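Pre-mRNA-splicing factor 38 (Chaetomium thermophilum, PDB 5F5T) is probably required for pre-mRNA splicing, as a nuclear spliceosomal protein of the PRP38 family. Local coordinates at residues A62-R67 against L89-K94. Residues are numbered along the deposited sequence; the frame is centred on the assembly and turned at random.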
ATOM      1  N   ALA A  62     -22.659   0.878   4.704  1.00 82.05           N
ATOM      2  CA  ALA A  62     -23.251  -0.118   3.802  1.00 97.67           C
ATOM      3  C   ALA A  62     -23.209   0.390   2.363  1.00102.39           C
ATOM      4  O   ALA A  62     -22.856  -0.330   1.386  1.00118.11           O
ATOM      5  CB  ALA A  62     -24.677  -0.418   4.217  1.00 76.14           C
ATOM      6  N   ASP A  63     -23.555   1.667   2.256  1.00 77.80           N
ATOM      7  CA  ASP A  63     -23.553   2.352   0.983  1.00 81.46           C
ATOM      8  C   ASP A  63     -22.167   2.281   0.389  1.00 66.82           C
ATOM      9  O   ASP A  63     -22.026   2.309  -0.816  1.00 77.74           O
ATOM     10  CB  ASP A  63     -23.985   3.808   1.136  1.00 70.35           C
ATOM     11  CG  ASP A  63     -25.452   3.945   1.476  1.00 93.21           C
ATOM     12  OD1 ASP A  63     -26.247   3.065   1.078  1.00104.80           O
ATOM     13  OD2 ASP A  63     -25.810   4.937   2.139  1.00 85.75           O
ATOM     14  N   ILE A  64     -21.141   2.203   1.234  1.00 62.72           N
ATOM     15  CA  ILE A  64     -19.774   2.181   0.733  1.00 64.25           C
ATOM     16  C   ILE A  64     -19.556   0.954  -0.147  1.00 60.68           C
ATOM     17  O   ILE A  64     -19.086   1.075  -1.276  1.00 70.85           O
ATOM     18  CB  ILE A  64     -18.742   2.186   1.875  1.00 80.51           C
ATOM     19  CG1 ILE A  64     -18.632   3.586   2.481  1.00 72.30           C
ATOM     20  CG2 ILE A  64     -17.381   1.732   1.370  1.00 78.21           C
ATOM     21  CD1 ILE A  64     -18.208   4.638   1.484  1.00 67.10           C
ATOM     22  N   VAL A  65     -19.936  -0.216   0.360  1.00 67.95           N
ATOM     23  CA  VAL A  65     -19.828  -1.450  -0.413  1.00 54.04           C
ATOM     24  C   VAL A  65     -20.655  -1.342  -1.681  1.00 65.06           C
ATOM     25  O   VAL A  65     -20.180  -1.681  -2.780  1.00 74.74           O
ATOM     26  CB  VAL A  65     -20.297  -2.684   0.380  1.00 66.36           C
ATOM     27  CG1 VAL A  65     -20.300  -3.915  -0.517  1.00 68.21           C
ATOM     28  CG2 VAL A  65     -19.401  -2.919   1.577  1.00 67.82           C
ATOM     29  N   ASP A  66     -21.886  -0.849  -1.536  1.00 70.07           N
ATOM     30  CA  ASP A  66     -22.741  -0.716  -2.721  1.00 62.49           C
ATOM     31  C   ASP A  66     -22.097   0.171  -3.800  1.00 61.91           C
ATOM     32  O   ASP A  66     -22.099  -0.176  -4.982  1.00 67.02           O
ATOM     33  CB  ASP A  66     -24.116  -0.157  -2.341  1.00 64.40           C
ATOM     34  CG  ASP A  66     -24.932  -1.128  -1.497  1.00 90.55           C
ATOM     35  OD1 ASP A  66     -25.016  -2.321  -1.864  1.00100.48           O
ATOM     36  OD2 ASP A  66     -25.508  -0.696  -0.476  1.00 91.64           O
ATOM     37  N   ARG A  67     -21.521   1.293  -3.380  1.00 63.56           N
ATOM     38  CA  ARG A  67     -20.868   2.236  -4.282  1.00 68.11           C
ATOM     39  C   ARG A  67     -19.633   1.632  -4.924  1.00 60.19           C
ATOM     40  O   ARG A  67     -19.352   1.887  -6.087  1.00 61.66           O
ATOM     41  CB  ARG A  67     -20.469   3.526  -3.550  1.00 64.88           C
ATOM     42  CG  ARG A  67     -21.626   4.383  -3.059  1.00 50.73           C
ATOM     43  CD  ARG A  67     -22.626   4.679  -4.155  1.00 70.64           C
ATOM     44  NE  ARG A  67     -23.986   4.421  -3.692  1.00 80.78           N
ATOM     45  CZ  ARG A  67     -24.803   5.348  -3.209  1.00 87.58           C
ATOM     46  NH1 ARG A  67     -24.410   6.612  -3.139  1.00108.16           N
ATOM     47  NH2 ARG A  67     -26.018   5.010  -2.807  1.00101.08           N
ATOM     48  N   LEU A  89     -10.832   7.017  -5.254  1.00 58.43           N
ATOM     49  CA  LEU A  89     -10.250   8.041  -4.395  1.00 52.65           C
ATOM     50  C   LEU A  89     -11.325   8.763  -3.594  1.00 64.42           C
ATOM     51  O   LEU A  89     -11.162   9.004  -2.395  1.00 69.29           O
ATOM     52  CB  LEU A  89      -9.457   9.051  -5.220  1.00 52.07           C
ATOM     53  CG  LEU A  89      -8.676  10.084  -4.411  1.00 58.45           C
ATOM     54  CD1 LEU A  89      -7.759   9.393  -3.419  1.00 40.40           C
ATOM     55  CD2 LEU A  89      -7.878  10.987  -5.335  1.00 58.39           C
ATOM     56  N   CYS A  90     -12.430   9.088  -4.260  1.00 50.15           N
ATOM     57  CA  CYS A  90     -13.532   9.788  -3.615  1.00 59.62           C
ATOM     58  C   CYS A  90     -14.082   8.972  -2.458  1.00 52.42           C
ATOM     59  O   CYS A  90     -14.362   9.505  -1.385  1.00 68.37           O
ATOM     60  CB  CYS A  90     -14.646  10.081  -4.619  1.00 44.45           C
ATOM     61  SG  CYS A  90     -14.180  11.222  -5.933  1.00 69.80           S
ATOM     62  N   LEU A  91     -14.225   7.672  -2.682  1.00 62.75           N
ATOM     63  CA  LEU A  91     -14.721   6.777  -1.650  1.00 57.79           C
ATOM     64  C   LEU A  91     -13.713   6.639  -0.524  1.00 55.48           C
ATOM     65  O   LEU A  91     -14.094   6.498   0.636  1.00 59.42           O
ATOM     66  CB  LEU A  91     -15.060   5.409  -2.243  1.00 46.04           C
ATOM     67  CG  LEU A  91     -16.338   5.430  -3.079  1.00 64.48           C
ATOM     68  CD1 LEU A  91     -16.632   4.071  -3.689  1.00 52.61           C
ATOM     69  CD2 LEU A  91     -17.503   5.889  -2.215  1.00 56.81           C
ATOM     70  N   ALA A  92     -12.427   6.694  -0.856  1.00 46.80           N
ATOM     71  CA  ALA A  92     -11.401   6.689   0.181  1.00 46.21           C
ATOM     72  C   ALA A  92     -11.557   7.917   1.074  1.00 60.59           C
ATOM     73  O   ALA A  92     -11.497   7.820   2.301  1.00 61.92           O
ATOM     74  CB  ALA A  92     -10.016   6.648  -0.432  1.00 40.97           C
ATOM     75  N   PHE A  93     -11.774   9.070   0.449  1.00 49.01           N
ATOM     76  CA  PHE A  93     -11.944  10.314   1.187  1.00 66.75           C
ATOM     77  C   PHE A  93     -13.186  10.244   2.056  1.00 65.73           C
ATOM     78  O   PHE A  93     -13.185  10.694   3.207  1.00 60.31           O
ATOM     79  CB  PHE A  93     -12.036  11.505   0.233  1.00 65.83           C
ATOM     80  CG  PHE A  93     -12.099  12.835   0.929  1.00 73.59           C
ATOM     81  CD1 PHE A  93     -10.991  13.339   1.594  1.00 89.03           C
ATOM     82  CD2 PHE A  93     -13.265  13.582   0.920  1.00 72.60           C
ATOM     83  CE1 PHE A  93     -11.047  14.564   2.239  1.00 74.34           C
ATOM     84  CE2 PHE A  93     -13.328  14.809   1.562  1.00 69.75           C
ATOM     85  CZ  PHE A  93     -12.215  15.299   2.222  1.00 70.65           C
ATOM     86  N   LYS A  94     -14.241   9.653   1.509  1.00 50.53           N
ATOM     87  CA  LYS A  94     -15.469   9.474   2.267  1.00 58.84           C
ATOM     88  C   LYS A  94     -15.242   8.569   3.467  1.00 62.80           C
ATOM     89  O   LYS A  94     -15.800   8.801   4.529  1.00 73.65           O
ATOM     90  CB  LYS A  94     -16.570   8.896   1.385  1.00 57.10           C
ATOM     91  CG  LYS A  94     -17.909   8.776   2.089  1.00 58.18           C
ATOM     92  CD  LYS A  94     -18.258  10.054   2.832  1.00 75.96           C
ATOM     93  CE  LYS A  94     -19.240  10.904   2.048  1.00 68.95           C
ATOM     94  NZ  LYS A  94     -19.957  11.876   2.922  1.00 69.97           N
TER
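L91 reaches across from helix 87-98 and sets its two methyl branches against helix 61-71. L91 CD1 lies 3.9 Å from R67 CB, close to the backbone there. L91 CD2 also approaches R67 CB and meets I64 CD1 at 4.0 Å, the two leucine and isoleucine side chains passing alongside one another, pointing opposite ways. I64 makes both its contacts through CD1, the end of its longer branch: chi1 (-76°) sets CG1 anti to the carbonyl carbon, and the chi2 turn (-60°) then brings CD1 to L91. The same I64 CD1 touches the aliphatic root of K94, 4.2 Å from K94 CG. R67 and K94 lend only carbon to this seam. Both chains bend at chi2 and chi3, and their polar ends find partners elsewhere: R67 NH1 hydrogen-bonds to the carbonyl oxygen of Q55, K94 NZ to OE1 of Q97. Replacing this leucine with an alanine removes both methyls and is likely to leave I64 CD1 and R67 CB without their apolar partner across the pair. The two helical segments run antiparallel at 173°, with axes 11.1 Å apart at closest approach, so backbone does not meet backbone and side chains make the contact. The CA atoms of I64 and L91 are the nearest across the pair, 7.2 Å apart; L91 points toward the other helix, while I64 reaches it only with its end. Helix 102-115 adds Y108 against I64, and helix 117-130 adds L122 against L91. With just 168 Å² buried, this slim apolar seam coheres by van der Waals packing.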